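Local coordinates for DUF2790 domain-containing protein (Pseudomonas aeruginosa, PDB 4F98) that is of unknown function but belongs to the DUF2790 family and folds around a small antiparallel beta sheet in a two-chain assembly, at residues A[32-35]-A[40-43]; A[44-49]-A[54-59]. All coordinates share one frame; numbering follows the deposited sequence.

Interaction 1 of 2, residues A[32-35]-A[40-43]; sequences TDNS and VVPV
Thr32 meets Val43 where the chain has just left strand 27-31, their CA atoms 5.4 Å apart. The hydroxyl does most of the touching: OG1 of Thr32 lies 3.6 Å from CA of Val43, with CG2 of Val43 a little farther off. Set beside its own backbone N (chi1 -52°), this oxygen lies next to strand 40-48 and accepts a hydrogen bond from the backbone N of Thr44, just past the segment. The methyl CG2 of Thr32 only skirts the carbonyl oxygen of Pro42. Asp33 turns its side chain the other way and shapes the loop instead. In one of the conformers these two residues adopt, its OD1 accepts from the backbone N of Ser35 at 3.1 Å, an Asx turn, and takes the hydroxyl OG of Ser35 from the same face of the carboxylate. The contact belongs to the loop joining two neighbouring antiparallel strands, 27-31 and 40-48, which here folds back along the beginning of the second. Asn34 carries the bond across. Its ND2 donates to the carbonyl O of Pro42 at 3.0 Å, with an angle of 155° at the hydrogen; the donor stands 33° off the carbonyl plane. A water bridges the same two groups, donating to OD1 of Asn34 and to O of Pro42, each at 2.7 Å. Both heads of the amide are therefore tied to one carbonyl, directly through nitrogen and by water through oxygen, which should fix the rotation of the amide. Alongside it, CG2 of Val41 rests 3.6 Å from CG of Asn34, the two side chains sliding past each other in opposite directions. ND2 of Asn34 is also hydrogen-bonded to OE2 of Glu61 on strand 54-62, while the carbonyl of Ser35 is bonded to OG of Ser65.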
loop_
_atom_site.group_PDB
_atom_site.type_symbol
_atom_site.label_atom_id
_atom_site.label_comp_id
_atom_site.label_asym_id
_atom_site.label_seq_id
_atom_site.Cartn_x
_atom_site.Cartn_y
_atom_site.Cartn_z
ATOM N N THR A 32 -6.039 1.988 -7.806
ATOM C CA THR A 32 -7.330 1.696 -7.181
ATOM C C THR A 32 -7.609 2.683 -6.050
ATOM O O THR A 32 -6.724 2.988 -5.256
ATOM C CB THR A 32 -7.332 0.281 -6.589
ATOM O OG1 THR A 32 -6.900 -0.627 -7.620
ATOM C CG2 THR A 32 -8.726 -0.085 -6.049
ATOM N N ASP A 33 -8.829 3.193 -5.981
ATOM C CA ASP A 33 -9.188 4.052 -4.847
ATOM C C ASP A 33 -9.588 3.130 -3.681
ATOM O O ASP A 33 -10.705 2.600 -3.614
ATOM C CB ASP A 33 -10.270 5.094 -5.164
ATOM C CG ASP A 33 -10.345 6.200 -4.092
ATOM O OD1 ASP A 33 -9.728 6.034 -3.012
ATOM O OD2 ASP A 33 -11.036 7.227 -4.299
ATOM N N ASN A 34 -8.643 2.969 -2.758
ATOM C CA ASN A 34 -8.839 2.172 -1.540
ATOM C C ASN A 34 -8.949 3.043 -0.288
ATOM O O ASN A 34 -8.819 2.550 0.829
ATOM C CB ASN A 34 -7.727 1.118 -1.399
ATOM C CG ASN A 34 -7.900 -0.037 -2.344
ATOM O OD1 ASN A 34 -9.033 -0.471 -2.578
ATOM N ND2 ASN A 34 -6.796 -0.562 -2.862
ATOM N N SER A 35 -9.264 4.328 -0.480
ATOM C CA SER A 35 -9.315 5.279 0.626
ATOM C C SER A 35 -10.222 4.832 1.778
ATOM O O SER A 35 -9.853 4.988 2.941
ATOM C CB SER A 35 -9.779 6.636 0.112
ATOM O OG SER A 35 -11.064 6.523 -0.473
ATOM N N VAL A 40 -5.960 -5.302 4.645
ATOM C CA VAL A 40 -5.312 -5.646 3.400
ATOM C C VAL A 40 -6.347 -5.877 2.310
ATOM O O VAL A 40 -7.313 -6.632 2.478
ATOM C CB VAL A 40 -4.336 -6.816 3.581
ATOM C CG1 VAL A 40 -3.815 -7.282 2.250
ATOM C CG2 VAL A 40 -3.195 -6.406 4.508
ATOM N N VAL A 41 -6.093 -5.236 1.170
ATOM C CA VAL A 41 -7.012 -5.203 0.041
ATOM C C VAL A 41 -6.218 -5.243 -1.261
ATOM O O VAL A 41 -5.053 -4.863 -1.290
ATOM C CB VAL A 41 -7.929 -3.933 0.098
ATOM C CG1 VAL A 41 -8.861 -3.942 1.335
ATOM C CG2 VAL A 41 -7.105 -2.640 0.016
ATOM N N PRO A 42 -6.853 -5.670 -2.365
ATOM C CA PRO A 42 -6.172 -5.624 -3.649
ATOM C C PRO A 42 -6.061 -4.218 -4.212
ATOM O O PRO A 42 -6.878 -3.333 -3.934
ATOM C CB PRO A 42 -7.041 -6.515 -4.558
ATOM C CG PRO A 42 -8.360 -6.434 -3.968
ATOM C CD PRO A 42 -8.164 -6.334 -2.477
ATOM N N VAL A 43 -4.993 -4.017 -4.965
ATOM C CA VAL A 43 -4.722 -2.761 -5.649
ATOM C C VAL A 43 -4.126 -3.052 -7.016
ATOM O O VAL A 43 -3.291 -3.951 -7.173
ATOM C CB VAL A 43 -3.772 -1.853 -4.805
ATOM C CG1 VAL A 43 -2.510 -2.581 -4.371
ATOM C CG2 VAL A 43 -3.440 -0.554 -5.544
HETATM O O HOH W 1 -9.489 -2.997 -3.274
#

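Interaction 2 of 2, residues A[44-49]-A[54-59]; sequences TVVYED and LHKIRF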
loop_
_atom_site.group_PDB
_atom_site.type_symbol
_atom_site.label_atom_id
_atom_site.label_comp_id
_atom_site.label_asym_id
_atom_site.label_seq_id
_atom_site.Cartn_x
_atom_site.Cartn_y
_atom_site.Cartn_z
ATOM N N THR A 44 -4.594 -2.287 -7.998
ATOM C CA THR A 44 -4.043 -2.290 -9.334
ATOM C C THR A 44 -3.440 -0.929 -9.612
ATOM O O THR A 44 -4.067 0.092 -9.328
ATOM C CB THR A 44 -5.116 -2.604 -10.360
ATOM O OG1 THR A 44 -5.684 -3.874 -10.026
ATOM C CG2 THR A 44 -4.540 -2.643 -11.775
ATOM N N VAL A 45 -2.236 -0.924 -10.151
ATOM C CA VAL A 45 -1.526 0.267 -10.574
ATOM C C VAL A 45 -1.196 0.179 -12.061
ATOM O O VAL A 45 -0.786 -0.872 -12.539
ATOM C CB VAL A 45 -0.237 0.489 -9.748
ATOM C CG1 VAL A 45 0.646 1.597 -10.363
ATOM C CG2 VAL A 45 -0.589 0.798 -8.292
ATOM N N VAL A 46 -1.425 1.273 -12.796
ATOM C CA VAL A 46 -0.837 1.460 -14.115
ATOM C C VAL A 46 0.152 2.607 -14.004
ATOM O O VAL A 46 -0.211 3.697 -13.568
ATOM C CB VAL A 46 -1.865 1.714 -15.212
ATOM C CG1 VAL A 46 -1.172 1.937 -16.587
ATOM C CG2 VAL A 46 -2.884 0.565 -15.236
ATOM N N TYR A 47 1.395 2.359 -14.385
ATOM C CA TYR A 47 2.441 3.381 -14.364
ATOM C C TYR A 47 3.155 3.454 -15.715
ATOM O O TYR A 47 3.158 2.503 -16.490
ATOM C CB TYR A 47 3.414 3.170 -13.168
ATOM C CG TYR A 47 4.398 2.053 -13.320
ATOM C CD1 TYR A 47 5.625 2.262 -13.950
ATOM C CD2 TYR A 47 4.098 0.777 -12.854
ATOM C CE1 TYR A 47 6.525 1.222 -14.116
ATOM C CE2 TYR A 47 5.016 -0.280 -13.014
ATOM C CZ TYR A 47 6.210 -0.053 -13.656
ATOM O OH TYR A 47 7.110 -1.068 -13.836
ATOM N N GLU A 48 3.786 4.600 -15.939
ATOM C CA GLU A 48 4.575 4.913 -17.131
ATOM C C GLU A 48 6.030 4.942 -16.717
ATOM O O GLU A 48 6.365 5.594 -15.714
ATOM C CB GLU A 48 4.156 6.283 -17.665
ATOM C CG GLU A 48 4.944 6.791 -18.862
ATOM C CD GLU A 48 4.760 8.261 -19.132
ATOM O OE1 GLU A 48 4.140 8.974 -18.316
ATOM O OE2 GLU A 48 5.258 8.710 -20.193
ATOM N N ASP A 49 6.883 4.274 -17.485
ATOM C CA ASP A 49 8.316 4.311 -17.236
ATOM C C ASP A 49 8.988 5.454 -18.008
ATOM O O ASP A 49 8.342 6.147 -18.782
ATOM C CB ASP A 49 8.966 2.938 -17.474
ATOM C CG ASP A 49 8.989 2.488 -18.914
ATOM O OD1 ASP A 49 9.007 3.320 -19.846
ATOM O OD2 ASP A 49 9.055 1.248 -19.105
ATOM N N LEU A 54 3.908 1.686 -20.740
ATOM C CA LEU A 54 2.962 1.481 -19.645
ATOM C C LEU A 54 3.056 0.074 -19.093
ATOM O O LEU A 54 3.380 -0.868 -19.805
ATOM C CB LEU A 54 1.537 1.768 -20.095
ATOM C CG LEU A 54 1.279 3.161 -20.666
ATOM C CD1 LEU A 54 -0.204 3.340 -20.942
ATOM C CD2 LEU A 54 1.793 4.283 -19.774
ATOM N N HIS A 55 2.748 -0.040 -17.803
ATOM C CA HIS A 55 2.824 -1.299 -17.077
ATOM C C HIS A 55 1.651 -1.399 -16.114
ATOM O O HIS A 55 1.391 -0.433 -15.381
ATOM C CB HIS A 55 4.111 -1.350 -16.248
ATOM C CG HIS A 55 5.359 -1.147 -17.050
ATOM N ND1 HIS A 55 6.083 -2.196 -17.561
ATOM C CD2 HIS A 55 6.014 -0.023 -17.427
ATOM C CE1 HIS A 55 7.132 -1.730 -18.225
ATOM N NE2 HIS A 55 7.106 -0.413 -18.165
ATOM N N LYS A 56 0.930 -2.511 -16.157
ATOM C CA LYS A 56 -0.142 -2.814 -15.215
ATOM C C LYS A 56 0.332 -3.885 -14.247
ATOM O O LYS A 56 0.781 -4.957 -14.675
ATOM C CB LYS A 56 -1.382 -3.312 -15.958
ATOM C CG LYS A 56 -2.578 -3.725 -15.071
ATOM C CD LYS A 56 -3.722 -4.377 -15.902
ATOM C CE LYS A 56 -4.528 -3.383 -16.674
ATOM N NZ LYS A 56 -5.403 -4.016 -17.672
ATOM N N ILE A 57 0.194 -3.605 -12.957
ATOM C CA ILE A 57 0.571 -4.536 -11.879
ATOM C C ILE A 57 -0.587 -4.618 -10.888
ATOM O O ILE A 57 -1.335 -3.651 -10.721
ATOM C CB ILE A 57 1.892 -4.136 -11.206
ATOM C CG1 ILE A 57 1.864 -2.674 -10.746
ATOM C CG2 ILE A 57 3.072 -4.386 -12.173
ATOM C CD1 ILE A 57 3.035 -2.259 -9.855
ATOM N N ARG A 58 -0.777 -5.785 -10.295
ATOM C CA ARG A 58 -1.809 -5.976 -9.290
ATOM C C ARG A 58 -1.247 -6.760 -8.118
ATOM O O ARG A 58 -0.515 -7.739 -8.294
ATOM C CB ARG A 58 -3.068 -6.619 -9.869
ATOM C CG ARG A 58 -4.253 -6.647 -8.900
ATOM C CD ARG A 58 -5.551 -7.150 -9.521
ATOM N NE ARG A 58 -5.358 -8.385 -10.267
ATOM C CZ ARG A 58 -5.507 -8.502 -11.589
ATOM N NH1 ARG A 58 -5.859 -7.450 -12.355
ATOM N NH2 ARG A 58 -5.282 -9.679 -12.136
ATOM N N PHE A 59 -1.572 -6.287 -6.917
ATOM C CA PHE A 59 -0.912 -6.760 -5.706
ATOM C C PHE A 59 -1.809 -6.401 -4.513
ATOM O O PHE A 59 -3.010 -6.151 -4.712
ATOM C CB PHE A 59 0.539 -6.195 -5.644
ATOM C CG PHE A 59 0.625 -4.693 -5.776
ATOM C CD1 PHE A 59 0.568 -4.078 -7.015
ATOM C CD2 PHE A 59 0.811 -3.898 -4.662
ATOM C CE1 PHE A 59 0.622 -2.698 -7.138
ATOM C CE2 PHE A 59 0.888 -2.515 -4.776
ATOM C CZ PHE A 59 0.801 -1.913 -6.036
#
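Tyr47 and His55 face each other as an antiparallel hydrogen-bonded pair, and their side chains pack closely on one face of the hairpin. CB of His55 sits over one face of the tyrosine ring, 3.8 Å from its centroid, in a CH-pi contact. The rings themselves are nearly parallel, at 17°, but slid so far apart that they barely overlap, which puts OH of Tyr47 over the rim of the imidazole. Tyr47 reaches this place with CG between its backbone N and carbonyl carbon (chi1 75°). At the imidazole edge, NE2 of His55 donates to OD2 of Asp49 at 2.7 Å and an almost straight 172°; the bond lies in the ring plane but meets the carboxylate from above its own. On the same side of the sheet, CB of Val45 packs 3.9 Å from CG1 of Ile57, and CG2 of Val45 reaches the edge of the Phe59 ring at CZ, 3.8 Å away. The opposite side carries Thr44, with Arg58 alongside and pointing the same way in one of its two conformers, and Glu48, whose CB touches CD2 of Leu54. Between the two faces runs the regular ladder: Val45 with Ile57 and Tyr47 with His55 exchange paired backbone hydrogen bonds, Val45 N to Ile57 O measuring 2.9 Å. A second shell holds the polar ends. Glu15 accepts from ND1 of His55, so the imidazole is gripped at both nitrogens, which would favour a positive charge on it; Glu53 N donates to OD1 of Asp49. Strand 40-48 is the middle of the three, flanked by 54-62 and, across its other edge, by 27-31, while Trp62 of the second subunit packs on Val45, Tyr47, Ile57 and Phe59.

The two contacts follow one another along strand 40-48, their centres 14 Å apart. Interaction 1 brings the loop after strand 27-31 onto its beginning; interaction 2 pairs its remainder with strand 54-62. They meet at the junction between Val43 and Thr44. There OG1 of Thr32 lies 2.9 Å from N of Thr44, and O of Val43 is 2.9 Å from N of Phe59, a probable hydrogen bond, so the middle strand is held from both neighbouring sides. The function is unknown, so neither contact can be tied to a site. Phe59, at the end of interaction 2 that adjoins interaction 1, has its side chain about 3 Å from a glycerol, probably from the crystallisation liquor, and also faces the second subunit.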